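PDB 3LHI: putative 6-phosphogluconolactonase from Neisseria gonorrhoeae, which probably hydrolyses 6-phosphogluconolactone to 6-phosphogluconate, the second step in the oxidative stage of the pentose phosphate pathway. Local coordinates for residues I72-H77 and T110-D115; L53-L58 and L90-A95; G187-A192 and V224-F229. One frame throughout, in Å; residues are numbered along the deposited sequence.

How the contacts relate
All six segments fall within the one glucosamine-6-phosphate isomerase/6-phosphogluconolactonase family region, which has a Rossmann-like core, and no contact touches another. The centre of contact 3 lies about 11 Å from the centre of the chain; it is the buried one, joining two parallel strands of the central sheet. Contacts 1 and 2 are more peripheral: their centres lie 28 Å apart, with nearest atoms about 10 Å apart. Their segments alternate along the chain, in the order 53-58, 72-77, 90-95, 110-115; 72-77 precedes helix 81-88 and 90-95 follows it. Contact 3 comes later in sequence, within about 9 Å of contact 2 but about 20 Å from contact 1 (nearest atoms), across the chain's centre from contact 1.

Contact 1. Residues I72-H77 and T110-D115; sequences IVPTNH and TELHPD
Ile72 meets Leu112 and Pro114 where the loop leaving strand 63-71 lies against the start of helix 114-124, on the periphery of the Rossmann-like alpha/beta fold of the glucosamine-6-phosphate isomerase/6-phosphogluconolactonase family. The packing between the segments is apolar, made by aliphatic side chains and proline rings. The two branches of Ile72 serve different partners. CG2, anti to the backbone N, touches Leu112 CB at 4.0 Å. CG1 lies anti to the carbonyl carbon (chi1 -57°), and the extended chi2 (179°) sets CD1 against the pyrrolidine ring of Pro114, 4.0 Å from Pro114 CB; these two side chains cross at about a right angle. Pro114 opens the helix directly after His113, which holds the N-cap position. From that helix Val117 packs on both Ile72 and Leu112, extending the apolar patch.

Leu112 reaches further along the loop. Its CD1, anti to CA (chi2 171°), settles over the flat face of the peptide group joining Val73 to Pro74, 3.5 Å from Val73 C and equally near Pro74 N, with Pro74 CD at 3.9 Å. This peptide has no N-H, because its nitrogen belongs to the proline. Beyond it, Pro74 to His77 form a type I turn closed by a bond of 3.0 Å from His77 N to Pro74 O. The CB of Val73 leaves the backbone away from 110-115 and sits 3.7 Å above one face of the His77 imidazole, offset toward the rim of the ring.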
loop_
_atom_site.group_PDB
_atom_site.type_symbol
_atom_site.label_atom_id
_atom_site.label_comp_id
_atom_site.label_asym_id
_atom_site.label_seq_id
_atom_site.Cartn_x
_atom_site.Cartn_y
_atom_site.Cartn_z
ATOM N N ILE A 72 -13.264 0.944 -5.250
ATOM C CA ILE A 72 -14.586 0.539 -4.764
ATOM C C ILE A 72 -15.350 -0.034 -5.950
ATOM O O ILE A 72 -16.115 0.652 -6.626
ATOM C CB ILE A 72 -15.328 1.674 -4.045
ATOM C CG1 ILE A 72 -14.473 2.188 -2.868
ATOM C CG2 ILE A 72 -16.663 1.162 -3.584
ATOM C CD1 ILE A 72 -15.098 3.359 -2.070
ATOM N N VAL A 73 -15.040 -1.292 -6.190
ATOM C CA VAL A 73 -15.588 -2.160 -7.237
ATOM C C VAL A 73 -15.695 -3.533 -6.639
ATOM O O VAL A 73 -15.030 -3.849 -5.658
ATOM C CB VAL A 73 -14.671 -2.202 -8.501
ATOM C CG1 VAL A 73 -14.582 -0.817 -9.196
ATOM C CG2 VAL A 73 -13.303 -2.802 -8.226
ATOM N N PRO A 74 -16.552 -4.406 -7.215
ATOM C CA PRO A 74 -16.638 -5.742 -6.659
ATOM C C PRO A 74 -15.278 -6.461 -6.661
ATOM O O PRO A 74 -14.438 -6.178 -7.505
ATOM C CB PRO A 74 -17.623 -6.437 -7.583
ATOM C CG PRO A 74 -18.489 -5.305 -8.047
ATOM C CD PRO A 74 -17.559 -4.151 -8.256
ATOM N N THR A 75 -15.102 -7.404 -5.758
ATOM C CA THR A 75 -13.814 -8.039 -5.650
ATOM C C THR A 75 -13.454 -8.981 -6.806
ATOM O O THR A 75 -12.291 -9.380 -6.935
ATOM C CB THR A 75 -13.661 -8.713 -4.292
ATOM O OG1 THR A 75 -14.603 -9.777 -4.163
ATOM C CG2 THR A 75 -13.727 -7.726 -3.131
ATOM N N ASN A 76 -14.414 -9.285 -7.672
ATOM C CA ASN A 76 -14.149 -10.024 -8.906
ATOM C C ASN A 76 -14.008 -9.131 -10.127
ATOM O O ASN A 76 -13.917 -9.644 -11.233
ATOM C CB ASN A 76 -15.210 -11.107 -9.118
ATOM C CG ASN A 76 -16.576 -10.575 -9.366
ATOM O OD1 ASN A 76 -16.906 -9.436 -9.036
ATOM N ND2 ASN A 76 -17.446 -11.447 -9.907
ATOM N N HIS A 77 -13.957 -7.798 -9.943
ATOM C CA HIS A 77 -13.800 -6.823 -11.023
ATOM C C HIS A 77 -12.352 -6.758 -11.487
ATOM O O HIS A 77 -11.416 -6.927 -10.673
ATOM C CB HIS A 77 -14.254 -5.457 -10.518
ATOM C CG HIS A 77 -14.375 -4.376 -11.538
ATOM N ND1 HIS A 77 -13.295 -3.711 -12.090
ATOM C CD2 HIS A 77 -15.487 -3.840 -12.113
ATOM C CE1 HIS A 77 -13.750 -2.784 -12.931
ATOM N NE2 HIS A 77 -15.074 -2.828 -12.939
ATOM N N THR A 110 -23.932 -1.989 -7.568
ATOM C CA THR A 110 -25.028 -1.195 -6.962
ATOM C C THR A 110 -25.193 -1.404 -5.471
ATOM O O THR A 110 -25.960 -0.687 -4.846
ATOM C CB THR A 110 -26.372 -1.411 -7.675
ATOM O OG1 THR A 110 -26.769 -2.778 -7.557
ATOM C CG2 THR A 110 -26.235 -0.999 -9.163
ATOM N N GLU A 111 -24.464 -2.372 -4.891
ATOM C CA GLU A 111 -24.459 -2.610 -3.465
ATOM C C GLU A 111 -23.303 -1.945 -2.735
ATOM O O GLU A 111 -23.201 -2.071 -1.525
ATOM C CB GLU A 111 -24.430 -4.087 -3.155
ATOM C CG GLU A 111 -25.660 -4.826 -3.722
ATOM C CD GLU A 111 -25.628 -6.357 -3.528
ATOM O OE1 GLU A 111 -24.616 -7.034 -3.836
ATOM O OE2 GLU A 111 -26.622 -6.911 -3.066
ATOM N N LEU A 112 -22.438 -1.245 -3.463
ATOM C CA LEU A 112 -21.221 -0.714 -2.897
ATOM C C LEU A 112 -21.413 0.788 -2.877
ATOM O O LEU A 112 -21.480 1.448 -3.937
ATOM C CB LEU A 112 -20.006 -1.101 -3.749
ATOM C CG LEU A 112 -19.601 -2.572 -3.648
ATOM C CD1 LEU A 112 -18.501 -2.875 -4.721
ATOM C CD2 LEU A 112 -19.154 -2.982 -2.241
ATOM N N HIS A 113 -21.656 1.306 -1.702
ATOM C CA HIS A 113 -21.767 2.729 -1.478
ATOM C C HIS A 113 -20.590 3.178 -0.632
ATOM O O HIS A 113 -20.380 2.609 0.412
ATOM C CB HIS A 113 -23.060 3.029 -0.734
ATOM C CG HIS A 113 -24.260 2.425 -1.370
ATOM N ND1 HIS A 113 -24.789 2.897 -2.546
ATOM C CD2 HIS A 113 -24.947 1.302 -1.061
ATOM C CE1 HIS A 113 -25.804 2.130 -2.900
ATOM N NE2 HIS A 113 -25.913 1.144 -2.022
ATOM N N PRO A 114 -19.843 4.183 -1.102
ATOM C CA PRO A 114 -18.555 4.494 -0.459
ATOM C C PRO A 114 -18.630 4.665 1.065
ATOM O O PRO A 114 -17.736 4.190 1.742
ATOM C CB PRO A 114 -18.103 5.768 -1.170
ATOM C CG PRO A 114 -18.603 5.618 -2.547
ATOM C CD PRO A 114 -19.979 4.934 -2.386
ATOM N N ASP A 115 -19.645 5.333 1.600
ATOM C CA ASP A 115 -19.649 5.593 3.045
ATOM C C ASP A 115 -19.764 4.275 3.817
ATOM O O ASP A 115 -19.087 4.053 4.839
ATOM C CB ASP A 115 -20.835 6.493 3.453
ATOM C CG ASP A 115 -20.680 7.920 2.992
ATOM O OD1 ASP A 115 -19.566 8.304 2.582
ATOM O OD2 ASP A 115 -21.686 8.668 3.092
#

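Contact 2. Residues L53-L58 and L90-A95; sequences LSQKDL and LKNKAA
The carboxamide of Asn92 lies between two aliphatic chains, with Ser54 at its edge. Over one face, above the ND2 end, comes Gln55 CG, 3.8 Å from Asn92 ND2; on the opposite face Lys91 CG approaches the same nitrogen, also at 3.8 Å. In the plane of the amide, Asn92 ND2 donates a nearly straight bond of 2.9 Å (172° at the hydrogen) to Ser54 OG. The Gln55 and Asn92 side chains run side by side in the same direction, yet their amide planes are turned 79° apart, and no amide-amide stack forms. Ser54 OG, held between its own backbone N and carbonyl carbon, is also bonded to Asn51 O, so the hydroxyl links the helix to Asn92. The chain of Lys91 passes Ser54 OG with its CE and ends in hydrogen bonds from NZ to Asn51 OD1 and Tyr88 O.

Here the C-terminal part of helix 47-54, on the periphery of the Rossmann-like fold, meets the 3-10 turn that includes 93-95, in the connection from helix 81-88 to strand 98-99. Ser54 O accepts the N-H of Ala94 at 3.2 Å, on a lone pair in the carbonyl plane, and the methyl of Ala94 packs against Ser54 CA. Trp60 covers the Lys93 and Ala94 side chains and bonds through NE1 to Lys56 O.

Lys93 CB rests 3.4 Å from that same Lys56 O. Its chain then bends at chi2 (-68°), which brings CD toward Asp57, the centre of an inverse gamma turn. The charges stay 4.1 Å apart from Asp57 OD1 to Lys93 NZ, and a water bridges them, donating to OD1 at 2.6 Å and accepting from NZ at 2.9 Å.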
loop_
_atom_site.group_PDB
_atom_site.type_symbol
_atom_site.label_atom_id
_atom_site.label_comp_id
_atom_site.label_asym_id
_atom_site.label_seq_id
_atom_site.Cartn_x
_atom_site.Cartn_y
_atom_site.Cartn_z
ATOM N N LEU A 53 7.728 -12.909 -2.568
ATOM C CA LEU A 53 7.370 -12.901 -1.148
ATOM C C LEU A 53 6.521 -14.115 -0.817
ATOM O O LEU A 53 6.671 -14.696 0.280
ATOM C CB LEU A 53 6.646 -11.607 -0.794
ATOM C CG LEU A 53 6.167 -11.457 0.644
ATOM C CD1 LEU A 53 7.383 -11.455 1.599
ATOM C CD2 LEU A 53 5.374 -10.176 0.786
ATOM N N SER A 54 5.639 -14.522 -1.747
ATOM C CA SER A 54 4.713 -15.622 -1.506
ATOM C C SER A 54 5.436 -16.939 -1.214
ATOM O O SER A 54 4.848 -17.851 -0.614
ATOM C CB SER A 54 3.749 -15.810 -2.673
ATOM O OG SER A 54 4.373 -16.452 -3.795
ATOM N N GLN A 55 6.679 -17.053 -1.675
ATOM C CA GLN A 55 7.506 -18.250 -1.495
ATOM C C GLN A 55 8.277 -18.274 -0.202
ATOM O O GLN A 55 8.870 -19.296 0.136
ATOM C CB GLN A 55 8.484 -18.391 -2.678
ATOM C CG GLN A 55 7.779 -18.616 -4.022
ATOM C CD GLN A 55 8.742 -18.729 -5.182
ATOM O OE1 GLN A 55 9.944 -18.793 -4.987
ATOM N NE2 GLN A 55 8.209 -18.776 -6.376
ATOM N N LYS A 56 8.317 -17.166 0.519
ATOM C CA LYS A 56 9.078 -17.093 1.761
ATOM C C LYS A 56 8.436 -17.993 2.842
ATOM O O LYS A 56 7.178 -18.037 3.002
ATOM C CB LYS A 56 9.148 -15.641 2.247
ATOM C CG LYS A 56 9.931 -14.727 1.373
ATOM C CD LYS A 56 11.421 -15.035 1.504
ATOM C CE LYS A 56 12.274 -14.037 0.797
ATOM N NZ LYS A 56 13.753 -14.248 1.106
ATOM N N ASP A 57 9.305 -18.731 3.545
ATOM C CA ASP A 57 8.845 -19.685 4.574
ATOM C C ASP A 57 8.679 -19.019 5.909
ATOM O O ASP A 57 9.292 -19.386 6.879
ATOM C CB ASP A 57 9.735 -20.925 4.646
ATOM C CG ASP A 57 9.027 -22.164 5.290
ATOM O OD1 ASP A 57 7.747 -22.330 5.342
ATOM O OD2 ASP A 57 9.808 -23.052 5.686
ATOM N N LEU A 58 7.784 -18.050 5.962
ATOM C CA LEU A 58 7.375 -17.328 7.159
ATOM C C LEU A 58 6.189 -18.036 7.785
ATOM O O LEU A 58 5.453 -18.796 7.163
ATOM C CB LEU A 58 6.888 -15.876 6.764
ATOM C CG LEU A 58 7.946 -14.922 6.250
ATOM C CD1 LEU A 58 7.368 -13.618 5.837
ATOM C CD2 LEU A 58 9.059 -14.708 7.309
ATOM N N LEU A 90 -1.535 -14.241 -2.630
ATOM C CA LEU A 90 -2.125 -15.219 -1.696
ATOM C C LEU A 90 -2.113 -16.610 -2.319
ATOM O O LEU A 90 -3.143 -17.176 -2.681
ATOM C CB LEU A 90 -3.520 -14.803 -1.276
ATOM C CG LEU A 90 -3.630 -13.421 -0.602
ATOM C CD1 LEU A 90 -5.075 -13.124 -0.266
ATOM C CD2 LEU A 90 -2.726 -13.271 0.630
ATOM N N LYS A 91 -0.904 -17.118 -2.427
ATOM C CA LYS A 91 -0.568 -18.379 -3.109
ATOM C C LYS A 91 0.729 -18.837 -2.499
ATOM O O LYS A 91 1.413 -18.120 -1.783
ATOM C CB LYS A 91 -0.438 -18.186 -4.610
ATOM C CG LYS A 91 0.712 -17.340 -4.977
ATOM C CD LYS A 91 0.805 -17.092 -6.476
ATOM C CE LYS A 91 2.204 -16.474 -6.785
ATOM N NZ LYS A 91 2.261 -15.616 -7.978
ATOM N N ASN A 92 1.149 -20.077 -2.842
ATOM C CA ASN A 92 2.373 -20.634 -2.272
ATOM C C ASN A 92 2.261 -20.568 -0.724
ATOM O O ASN A 92 1.177 -20.801 -0.204
ATOM C CB ASN A 92 3.622 -19.949 -2.824
ATOM C CG ASN A 92 3.773 -20.122 -4.320
ATOM O OD1 ASN A 92 3.576 -21.218 -4.855
ATOM N ND2 ASN A 92 4.128 -19.035 -5.006
ATOM N N LYS A 93 3.346 -20.285 -0.018
ATOM C CA LYS A 93 3.310 -20.321 1.422
ATOM C C LYS A 93 2.364 -19.208 1.978
ATOM O O LYS A 93 1.728 -19.396 3.001
ATOM C CB LYS A 93 4.716 -20.137 1.992
ATOM C CG LYS A 93 5.765 -21.170 1.518
ATOM C CD LYS A 93 5.511 -22.459 2.020
ATOM C CE LYS A 93 6.816 -23.380 1.874
ATOM N NZ LYS A 93 6.513 -24.758 2.258
ATOM N N ALA A 94 2.268 -18.073 1.279
ATOM C CA ALA A 94 1.476 -16.959 1.746
ATOM C C ALA A 94 -0.026 -17.205 1.601
ATOM O O ALA A 94 -0.825 -16.406 2.103
ATOM C CB ALA A 94 1.888 -15.667 1.020
ATOM N N ALA A 95 -0.471 -18.280 0.922
ATOM C CA ALA A 95 -1.894 -18.586 0.869
ATOM C C ALA A 95 -2.488 -18.783 2.288
ATOM O O ALA A 95 -3.692 -18.556 2.443
ATOM C CB ALA A 95 -2.146 -19.858 0.055
HETATM O O HOH W 1 6.300 -24.469 5.174
#

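Contact 3. Residues G187-A192 and V224-F229; sequences GHVFLA and VNCHVF
Val189 O is approached by three groups of the neighbouring strand. The N-H of His227 points at it almost straight, in the carbonyl plane, at 2.9 Å; Cys226 CA brings a C-H to Val189 O at 3.5 Å; and His227 CD2, at the edge of the imidazole, comes within 3.3 Å of Val189 O. The next bonds reverse and repeat the direction: Leu191 N donates to His227 O at 2.9 Å, and Phe229 N to Leu191 O at 2.7 Å, nearly along the C=O axis. Before the first bond, a water takes the place of a direct link, accepting from Val189 N and donating to Asn225 O.

Phe190, His227 and Phe229 share one face of the sheet. The imidazole of His227 lies with CD2 over one face of the Phe190 ring; the rings are oblique, their centroids 5.2 Å apart and planes at 34°. Phe229 runs beside Phe190, placing CE1 at the edge of that ring, 3.8 Å from Phe190 CD2. Leu18 of helix 11-33 packs on both phenylalanines, and His6 stacks on Phe229. On the other face, Leu191 CD2 meets Val228 CG1 at 4.1 Å, the two side chains pointing the same way. Val189 CG1 touches Cys226 SG.

The segments 188-192 and 226-229 run parallel, 25° apart in direction. Their strands are linked through helices 196-206 and 215-219 and flanked by strands 130-133 and 3-8: a beta-alpha-beta crossover within the parallel part of a Rossmann-like sheet.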
loop_
_atom_site.group_PDB
_atom_site.type_symbol
_atom_site.label_atom_id
_atom_site.label_comp_id
_atom_site.label_asym_id
_atom_site.label_seq_id
_atom_site.Cartn_x
_atom_site.Cartn_y
_atom_site.Cartn_z
ATOM N N GLY A 187 5.236 0.882 11.268
ATOM C CA GLY A 187 6.598 0.741 11.711
ATOM C C GLY A 187 7.639 0.671 10.607
ATOM O O GLY A 187 8.733 1.213 10.716
ATOM N N HIS A 188 7.330 -0.035 9.534
ATOM C CA HIS A 188 8.278 -0.198 8.446
ATOM C C HIS A 188 7.542 0.135 7.141
ATOM O O HIS A 188 6.617 -0.607 6.778
ATOM C CB HIS A 188 8.815 -1.665 8.436
ATOM C CG HIS A 188 9.528 -2.044 9.692
ATOM N ND1 HIS A 188 10.885 -1.871 9.842
ATOM C CD2 HIS A 188 9.081 -2.578 10.855
ATOM C CE1 HIS A 188 11.245 -2.270 11.053
ATOM N NE2 HIS A 188 10.165 -2.685 11.694
ATOM N N VAL A 189 7.985 1.179 6.442
ATOM C CA VAL A 189 7.393 1.640 5.211
ATOM C C VAL A 189 8.392 1.461 4.082
ATOM O O VAL A 189 9.525 1.951 4.138
ATOM C CB VAL A 189 6.965 3.104 5.309
ATOM C CG1 VAL A 189 6.327 3.582 3.998
ATOM C CG2 VAL A 189 5.953 3.282 6.488
ATOM N N PHE A 190 7.945 0.794 3.044
ATOM C CA PHE A 190 8.708 0.582 1.820
ATOM C C PHE A 190 8.005 1.298 0.664
ATOM O O PHE A 190 6.784 1.398 0.660
ATOM C CB PHE A 190 8.793 -0.887 1.495
ATOM C CG PHE A 190 9.573 -1.697 2.465
ATOM C CD1 PHE A 190 8.987 -2.194 3.639
ATOM C CD2 PHE A 190 10.888 -1.964 2.233
ATOM C CE1 PHE A 190 9.756 -2.925 4.550
ATOM C CE2 PHE A 190 11.619 -2.698 3.094
ATOM C CZ PHE A 190 11.078 -3.143 4.271
ATOM N N LEU A 191 8.763 1.773 -0.319
ATOM C CA LEU A 191 8.241 2.344 -1.569
ATOM C C LEU A 191 8.937 1.596 -2.707
ATOM O O LEU A 191 10.195 1.553 -2.744
ATOM C CB LEU A 191 8.554 3.846 -1.655
ATOM C CG LEU A 191 8.163 4.504 -2.987
ATOM C CD1 LEU A 191 6.665 4.458 -3.231
ATOM C CD2 LEU A 191 8.655 5.947 -3.011
ATOM N N ALA A 192 8.157 1.061 -3.626
ATOM C CA ALA A 192 8.681 0.434 -4.820
ATOM C C ALA A 192 8.251 1.200 -6.043
ATOM O O ALA A 192 7.065 1.465 -6.227
ATOM C CB ALA A 192 8.147 -0.979 -4.918
ATOM N N VAL A 224 9.182 9.141 9.856
ATOM C CA VAL A 224 9.032 8.186 8.752
ATOM C C VAL A 224 10.376 8.120 8.015
ATOM O O VAL A 224 10.960 9.147 7.623
ATOM C CB VAL A 224 7.901 8.562 7.752
ATOM C CG1 VAL A 224 7.691 7.468 6.673
ATOM C CG2 VAL A 224 6.629 8.848 8.494
ATOM N N ASN A 225 10.868 6.902 7.866
ATOM C CA ASN A 225 12.082 6.593 7.117
ATOM C C ASN A 225 11.750 5.553 6.053
ATOM O O ASN A 225 11.831 4.353 6.298
ATOM C CB ASN A 225 13.136 6.023 8.049
ATOM C CG ASN A 225 14.449 5.673 7.302
ATOM O OD1 ASN A 225 14.821 6.345 6.321
ATOM N ND2 ASN A 225 15.145 4.628 7.770
ATOM N N CYS A 226 11.377 6.021 4.863
ATOM C CA CYS A 226 10.949 5.128 3.778
ATOM C C CYS A 226 12.104 4.380 3.124
ATOM O O CYS A 226 13.098 5.002 2.694
ATOM C CB CYS A 226 10.238 5.892 2.650
ATOM S SG CYS A 226 8.688 6.583 3.048
ATOM N N HIS A 227 11.952 3.061 2.999
ATOM C CA HIS A 227 12.959 2.236 2.305
ATOM C C HIS A 227 12.518 2.157 0.824
ATOM O O HIS A 227 11.503 1.537 0.541
ATOM C CB HIS A 227 12.985 0.856 2.972
ATOM C CG HIS A 227 13.210 0.904 4.452
ATOM N ND1 HIS A 227 14.483 0.929 4.984
ATOM C CD2 HIS A 227 12.346 0.952 5.506
ATOM C CE1 HIS A 227 14.401 0.982 6.307
ATOM N NE2 HIS A 227 13.116 0.992 6.652
ATOM N N VAL A 228 13.269 2.794 -0.092
ATOM C CA VAL A 228 12.858 2.969 -1.465
ATOM C C VAL A 228 13.632 1.972 -2.356
ATOM O O VAL A 228 14.867 1.890 -2.269
ATOM C CB VAL A 228 13.043 4.419 -1.972
ATOM C CG1 VAL A 228 12.485 4.512 -3.402
ATOM C CG2 VAL A 228 12.406 5.448 -0.989
ATOM N N PHE A 229 12.884 1.169 -3.103
ATOM C CA PHE A 229 13.432 0.167 -4.009
ATOM C C PHE A 229 13.088 0.563 -5.414
ATOM O O PHE A 229 11.919 0.562 -5.793
ATOM C CB PHE A 229 12.891 -1.238 -3.700
ATOM C CG PHE A 229 13.493 -1.867 -2.479
ATOM C CD1 PHE A 229 13.246 -1.375 -1.194
ATOM C CD2 PHE A 229 14.356 -2.922 -2.604
ATOM C CE1 PHE A 229 13.863 -1.923 -0.106
ATOM C CE2 PHE A 229 14.957 -3.504 -1.478
ATOM C CZ PHE A 229 14.719 -2.980 -0.227
HETATM O O HOH W 2 10.101 2.740 7.709
#